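Local coordinates for uncharacterized protein (Staphylococcus aureus subsp. aureus Mu50, PDB 4EBG) that is of unknown function but is a small secreted protein with a cystatin-like fold, its antiparallel sheet packed against a long helix, at residues 60-68 against 76-84. Sequence-based numbering, arbitrary orientation.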
HETATM    1  N   MSE B  60     -14.308  -9.929   1.011  1.00 15.13           N
HETATM    2  CA  MSE B  60     -13.498 -10.115  -0.204  0.50 14.48           C
HETATM    3  C   MSE B  60     -13.428  -8.785  -0.948  1.00 13.31           C
HETATM    4  O   MSE B  60     -14.448  -8.144  -1.178  1.00 16.24           O
HETATM    5  CB  MSE B  60     -14.097 -11.150  -1.180  0.50 14.37           C
HETATM    6  CG  MSE B  60     -14.052 -12.642  -0.807  0.50 15.82           C
HETATM    7 SE   MSE B  60     -12.269 -13.392  -0.628  0.38  9.62          SE
HETATM    8  CE  MSE B  60     -12.010 -13.058   1.284  0.50 15.78           C
ATOM      9  N   TYR B  61     -12.228  -8.450  -1.400  1.00 10.29           N
ATOM     10  CA  TYR B  61     -11.968  -7.285  -2.223  1.00 10.11           C
ATOM     11  C   TYR B  61     -11.423  -7.770  -3.553  1.00  9.15           C
ATOM     12  O   TYR B  61     -10.525  -8.617  -3.585  1.00  9.77           O
ATOM     13  CB  TYR B  61     -10.983  -6.347  -1.536  1.00 11.84           C
ATOM     14  CG  TYR B  61     -11.563  -5.733  -0.307  1.00 11.47           C
ATOM     15  CD1 TYR B  61     -11.636  -6.418   0.903  1.00 13.36           C
ATOM     16  CD2 TYR B  61     -12.039  -4.456  -0.347  1.00 16.04           C
ATOM     17  CE1 TYR B  61     -12.178  -5.863   2.038  1.00 15.39           C
ATOM     18  CE2 TYR B  61     -12.580  -3.864   0.817  1.00 18.38           C
ATOM     19  CZ  TYR B  61     -12.636  -4.602   1.988  1.00 16.42           C
ATOM     20  OH  TYR B  61     -13.152  -4.044   3.134  1.00 23.00           O
ATOM     21  N   TYR B  62     -11.942  -7.222  -4.665  1.00  9.79           N
ATOM     22  CA  TYR B  62     -11.617  -7.700  -5.997  1.00 10.07           C
ATOM     23  C   TYR B  62     -10.680  -6.734  -6.716  1.00  9.52           C
ATOM     24  O   TYR B  62     -10.793  -5.497  -6.572  1.00 11.92           O
ATOM     25  CB  TYR B  62     -12.909  -7.934  -6.784  1.00 11.30           C
ATOM     26  CG  TYR B  62     -13.622  -9.205  -6.318  1.00 10.08           C
ATOM     27  CD1 TYR B  62     -14.455  -9.202  -5.228  1.00 11.78           C
ATOM     28  CD2 TYR B  62     -13.443 -10.401  -7.002  1.00  9.52           C
ATOM     29  CE1 TYR B  62     -15.091 -10.376  -4.806  1.00 12.01           C
ATOM     30  CE2 TYR B  62     -14.066 -11.543  -6.619  1.00 11.81           C
ATOM     31  CZ  TYR B  62     -14.892 -11.532  -5.498  1.00 11.13           C
ATOM     32  OH  TYR B  62     -15.476 -12.730  -5.086  1.00 14.20           O
ATOM     33  N   PHE B  63      -9.819  -7.288  -7.546  1.00  9.68           N
ATOM     34  CA  PHE B  63      -8.837  -6.576  -8.335  1.00 10.14           C
ATOM     35  C   PHE B  63      -8.696  -7.227  -9.695  1.00  9.80           C
ATOM     36  O   PHE B  63      -8.707  -8.465  -9.793  1.00 11.14           O
ATOM     37  CB  PHE B  63      -7.466  -6.614  -7.667  1.00 11.73           C
ATOM     38  CG  PHE B  63      -7.455  -5.987  -6.311  1.00 11.38           C
ATOM     39  CD1 PHE B  63      -7.415  -4.587  -6.153  1.00 14.62           C
ATOM     40  CD2 PHE B  63      -7.516  -6.776  -5.187  1.00 11.52           C
ATOM     41  CE1 PHE B  63      -7.439  -4.023  -4.907  1.00 16.22           C
ATOM     42  CE2 PHE B  63      -7.558  -6.204  -3.957  1.00 12.96           C
ATOM     43  CZ  PHE B  63      -7.460  -4.833  -3.803  1.00 13.79           C
ATOM     44  N   ALA B  64      -8.658  -6.408 -10.741  1.00  9.63           N
ATOM     45  CA  ALA B  64      -8.426  -6.881 -12.074  1.00  9.96           C
ATOM     46  C   ALA B  64      -6.980  -6.667 -12.493  1.00 10.07           C
ATOM     47  O   ALA B  64      -6.433  -5.570 -12.306  1.00 12.31           O
ATOM     48  CB  ALA B  64      -9.360  -6.179 -13.078  1.00 12.13           C
ATOM     49  N   TYR B  65      -6.373  -7.693 -13.079  1.00 11.48           N
ATOM     50  CA  TYR B  65      -5.034  -7.636 -13.614  1.00 11.60           C
ATOM     51  C   TYR B  65      -5.093  -7.898 -15.103  1.00 11.60           C
ATOM     52  O   TYR B  65      -5.910  -8.715 -15.590  1.00 12.27           O
ATOM     53  CB  TYR B  65      -4.131  -8.716 -12.959  1.00 11.24           C
ATOM     54  CG  TYR B  65      -3.738  -8.416 -11.549  1.00 12.25           C
ATOM     55  CD1 TYR B  65      -4.619  -8.546 -10.515  1.00 12.23           C
ATOM     56  CD2 TYR B  65      -2.469  -8.002 -11.254  1.00 12.50           C
ATOM     57  CE1 TYR B  65      -4.252  -8.245  -9.223  1.00 11.24           C
ATOM     58  CE2 TYR B  65      -2.082  -7.717  -9.950  1.00 12.82           C
ATOM     59  CZ  TYR B  65      -2.960  -7.840  -8.958  1.00 12.32           C
ATOM     60  OH  TYR B  65      -2.533  -7.537  -7.678  1.00 16.01           O
ATOM     61  N   GLU B  66      -4.146  -7.292 -15.793  1.00 13.52           N
ATOM     62  CA  GLU B  66      -3.889  -7.671 -17.187  1.00 15.32           C
ATOM     63  C   GLU B  66      -2.548  -8.357 -17.248  1.00 16.31           C
ATOM     64  O   GLU B  66      -1.621  -8.013 -16.494  1.00 17.47           O
ATOM     65  CB  GLU B  66      -3.844  -6.435 -18.065  1.00 17.22           C
ATOM     66  CG  GLU B  66      -5.168  -5.780 -18.184  1.00 21.55           C
ATOM     67  CD  GLU B  66      -5.161  -4.674 -19.179  1.00 28.08           C
ATOM     68  OE1 GLU B  66      -5.281  -4.962 -20.393  1.00 32.15           O
ATOM     69  OE2 GLU B  66      -5.012  -3.531 -18.723  1.00 27.90           O
ATOM     70  N   ILE B  67      -2.442  -9.334 -18.138  1.00 16.85           N
ATOM     71  CA  ILE B  67      -1.186  -9.994 -18.381  1.00 18.11           C
ATOM     72  C   ILE B  67      -0.707  -9.387 -19.691  1.00 19.12           C
ATOM     73  O   ILE B  67      -1.338  -9.559 -20.738  1.00 21.60           O
ATOM     74  CB  ILE B  67      -1.322 -11.503 -18.543  1.00 18.89           C
ATOM     75  CG1 ILE B  67      -1.941 -12.149 -17.293  1.00 19.43           C
ATOM     76  CG2 ILE B  67       0.011 -12.091 -18.769  1.00 21.93           C
ATOM     77  CD1 ILE B  67      -1.209 -11.884 -15.937  1.00 22.39           C
ATOM     78  N   LYS B  68       0.360  -8.599 -19.600  1.00 20.43           N
ATOM     79  CA  LYS B  68       0.931  -7.946 -20.763  0.50 22.61           C
ATOM     80  C   LYS B  68       2.437  -8.159 -20.770  1.00 23.08           C
ATOM     81  O   LYS B  68       3.120  -7.965 -19.782  1.00 20.91           O
ATOM     82  CB  LYS B  68       0.595  -6.461 -20.798  0.50 25.10           C
ATOM     83  CG  LYS B  68      -0.770  -6.127 -21.355  0.50 28.10           C
ATOM     84  CD  LYS B  68      -0.907  -4.617 -21.527  0.50 29.54           C
ATOM     85  CE  LYS B  68      -2.342  -4.163 -21.387  0.50 32.67           C
ATOM     86  NZ  LYS B  68      -2.433  -2.763 -20.874  0.50 33.33           N
ATOM     87  N   ARG B  76      -6.587  -0.659 -12.077  1.00 15.39           N
ATOM     88  CA  ARG B  76      -7.691  -0.146 -11.298  1.00 15.65           C
ATOM     89  C   ARG B  76      -8.706   0.628 -12.152  1.00 16.24           C
ATOM     90  O   ARG B  76      -9.742   0.962 -11.624  1.00 19.46           O
ATOM     91  CB  ARG B  76      -7.185   0.705 -10.121  1.00 17.31           C
ATOM     92  CG  ARG B  76      -6.390  -0.094  -9.046  1.00 16.10           C
ATOM     93  CD  ARG B  76      -7.098  -1.305  -8.520  1.00 16.25           C
ATOM     94  NE  ARG B  76      -8.417  -1.002  -7.977  1.00 17.60           N
ATOM     95  CZ  ARG B  76      -8.683  -0.479  -6.786  1.00 18.27           C
ATOM     96  NH1 ARG B  76      -7.731  -0.215  -5.918  1.00 18.41           N
ATOM     97  NH2 ARG B  76      -9.938  -0.249  -6.433  1.00 21.08           N
ATOM     98  N   GLU B  77      -8.413   0.837 -13.441  1.00 16.59           N
ATOM     99  CA  GLU B  77      -9.408   1.366 -14.369  1.00 17.72           C
ATOM    100  C   GLU B  77     -10.436   0.334 -14.761  1.00 18.07           C
ATOM    101  O   GLU B  77     -11.485   0.675 -15.287  1.00 21.31           O
ATOM    102  CB  GLU B  77      -8.750   1.923 -15.665  1.00 21.08           C
ATOM    103  CG  GLU B  77      -7.729   3.047 -15.479  1.00 26.45           C
ATOM    104  CD  GLU B  77      -8.331   4.428 -15.645  1.00 39.46           C
ATOM    105  OE1 GLU B  77      -9.331   4.714 -14.948  1.00 47.56           O
ATOM    106  OE2 GLU B  77      -7.801   5.230 -16.459  1.00 43.81           O
ATOM    107  N   ILE B  78     -10.155  -0.942 -14.556  1.00 14.04           N
ATOM    108  CA  ILE B  78     -11.127  -1.983 -14.813  1.00 13.57           C
ATOM    109  C   ILE B  78     -11.945  -2.221 -13.551  1.00 13.88           C
ATOM    110  O   ILE B  78     -11.397  -2.531 -12.486  1.00 16.92           O
ATOM    111  CB  ILE B  78     -10.453  -3.279 -15.227  1.00 13.69           C
ATOM    112  CG1 ILE B  78      -9.633  -3.098 -16.495  1.00 16.63           C
ATOM    113  CG2 ILE B  78     -11.474  -4.388 -15.327  1.00 14.38           C
ATOM    114  CD1 ILE B  78      -8.774  -4.298 -16.870  1.00 18.78           C
ATOM    115  N   ASP B  79     -13.249  -2.121 -13.658  1.00 13.04           N
ATOM    116  CA  ASP B  79     -14.150  -2.430 -12.530  1.00 13.00           C
ATOM    117  C   ASP B  79     -14.302  -3.967 -12.462  1.00 12.35           C
ATOM    118  O   ASP B  79     -14.847  -4.568 -13.367  1.00 12.28           O
ATOM    119  CB  ASP B  79     -15.522  -1.810 -12.800  1.00 14.24           C
ATOM    120  CG  ASP B  79     -16.541  -2.178 -11.753  1.00 16.53           C
ATOM    121  OD1 ASP B  79     -16.383  -3.205 -11.023  1.00 17.33           O
ATOM    122  OD2 ASP B  79     -17.557  -1.478 -11.688  1.00 19.80           O
ATOM    123  N   PRO B  80     -13.696  -4.626 -11.477  1.00 13.10           N
ATOM    124  CA  PRO B  80     -13.637  -6.093 -11.541  1.00 12.87           C
ATOM    125  C   PRO B  80     -15.001  -6.768 -11.391  1.00 12.33           C
ATOM    126  O   PRO B  80     -15.193  -7.859 -11.963  1.00 13.19           O
ATOM    127  CB  PRO B  80     -12.685  -6.467 -10.411  1.00 15.40           C
ATOM    128  CG  PRO B  80     -12.729  -5.372  -9.539  1.00 16.36           C
ATOM    129  CD  PRO B  80     -12.993  -4.097 -10.306  1.00 14.18           C
ATOM    130  N   ILE B  81     -15.899  -6.163 -10.618  1.00 13.93           N
ATOM    131  CA  ILE B  81     -17.235  -6.723 -10.387  1.00 15.05           C
ATOM    132  C   ILE B  81     -17.991  -6.713 -11.707  1.00 13.14           C
ATOM    133  O   ILE B  81     -18.637  -7.700 -12.106  1.00 14.22           O
ATOM    134  CB  ILE B  81     -17.983  -5.897  -9.319  1.00 19.25           C
ATOM    135  CG1 ILE B  81     -17.213  -5.920  -7.996  1.00 24.35           C
ATOM    136  CG2 ILE B  81     -19.373  -6.418  -9.137  1.00 20.85           C
ATOM    137  CD1 ILE B  81     -16.645  -7.245  -7.615  1.00 20.73           C
ATOM    138  N   LYS B  82     -17.975  -5.564 -12.381  1.00 13.36           N
ATOM    139  CA  LYS B  82     -18.618  -5.449 -13.643  1.00 13.48           C
ATOM    140  C   LYS B  82     -17.984  -6.419 -14.646  1.00 11.39           C
ATOM    141  O   LYS B  82     -18.666  -7.033 -15.472  1.00 12.17           O
ATOM    142  CB  LYS B  82     -18.523  -4.024 -14.159  1.00 14.65           C
ATOM    143  CG  LYS B  82     -19.150  -3.821 -15.503  1.00 16.76           C
ATOM    144  CD  LYS B  82     -18.989  -2.401 -16.027  1.00 20.75           C
ATOM    145  CE  LYS B  82     -19.656  -2.237 -17.402  1.00 28.52           C
ATOM    146  NZ  LYS B  82     -21.054  -2.831 -17.507  1.00 36.21           N
ATOM    147  N   TYR B  83     -16.665  -6.544 -14.597  1.00 11.38           N
ATOM    148  CA  TYR B  83     -15.987  -7.374 -15.569  1.00 11.09           C
ATOM    149  C   TYR B  83     -16.486  -8.804 -15.440  1.00 11.03           C
ATOM    150  O   TYR B  83     -16.712  -9.510 -16.432  1.00 11.67           O
ATOM    151  CB  TYR B  83     -14.457  -7.300 -15.399  1.00 10.59           C
ATOM    152  CG  TYR B  83     -13.740  -7.721 -16.636  1.00 10.23           C
ATOM    153  CD1 TYR B  83     -13.488  -9.066 -16.916  1.00 10.90           C
ATOM    154  CD2 TYR B  83     -13.358  -6.777 -17.562  1.00 11.71           C
ATOM    155  CE1 TYR B  83     -12.876  -9.454 -18.094  1.00 11.35           C
ATOM    156  CE2 TYR B  83     -12.701  -7.173 -18.756  1.00 10.59           C
ATOM    157  CZ  TYR B  83     -12.493  -8.507 -19.032  1.00 11.01           C
ATOM    158  OH  TYR B  83     -11.910  -8.935 -20.187  1.00 12.49           O
HETATM  159  N   MSE B  84     -16.576  -9.293 -14.207  1.00 10.81           N
HETATM  160  CA  MSE B  84     -17.016 -10.696 -14.006  1.00 10.95           C
HETATM  161  C   MSE B  84     -18.450 -10.913 -14.454  1.00 11.49           C
HETATM  162  O   MSE B  84     -18.814 -11.947 -14.957  1.00 12.70           O
HETATM  163  CB  MSE B  84     -16.864 -11.092 -12.546  1.00 10.45           C
HETATM  164  CG  MSE B  84     -15.431 -11.122 -12.044  1.00 10.46           C
HETATM  165 SE   MSE B  84     -15.275 -11.720 -10.210  0.75 13.50          SE
HETATM  166  CE  MSE B  84     -15.958 -10.232  -9.397  1.00 19.43           C
TER
HETATM  167  O   HOH W   1     -10.948  -3.077  -7.860  1.00 26.42           O
HETATM  168  O   HOH W   2      -8.906  -3.585 -10.531  1.00 17.24           O
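Tyr62 meets the short helix that begins at Pro80 with both its ring and its backbone. The selenomethionine Met84 lays its methyl over one face of the ring, CE standing 3.9 Å from the centroid of Tyr62, a CH-pi contact; its selenium lies obliquely beyond the rim, completing a Met-aromatic pair. Because Met84 is bent at its last torsion (chi3 -72°), CE folds back onto CD2 and CE2 of the tyrosine. Ile81 CD1 comes to Tyr62 CD1 at 3.8 Å, its side chain crossing the tyrosine at about a right angle, while the hydroxyl of Tyr62 bonds to Asn37. At the backbone end of the residue, Pro80 CG sits 3.5 Å from Tyr62 O, and that same carbonyl accepts a hydrogen bond from a water weakly held by Arg76 NE.

Phe63 starts out on the other side of the strand, where Gln13 of helix 3-23 lies, yet the edge of its ring reaches Arg76. Bent at chi2 and chi3, the arginine sets its guanidinium plane 88° from the ring, so that Phe63 CE1 stands over one guanidinium face, 4.0 Å from Arg76 NH1. That nitrogen bonds to Lys22 O of the second subunit. Ala64, small enough for close approach, puts CB 3.6 Å from Ile78 CG2, and its backbone N donates to a second water, Ala64 N to water O 2.8 Å. Glu66 ends the contact, its CG beside Ile78 CD1 and its OE2 bonded to Asn75.

Tyr62 and Ala64 point toward helix 80-86, Phe63 and Tyr65 away, touching helix 3-23; the cystatin-like sheet thus carries a helix on each face. Without direct hydrogen bonds, loop 76-79 and the helix, N-capped by Asp79 through Lys82 N, rest on the strand by apolar and aromatic contacts, with water serving its backbone polar groups.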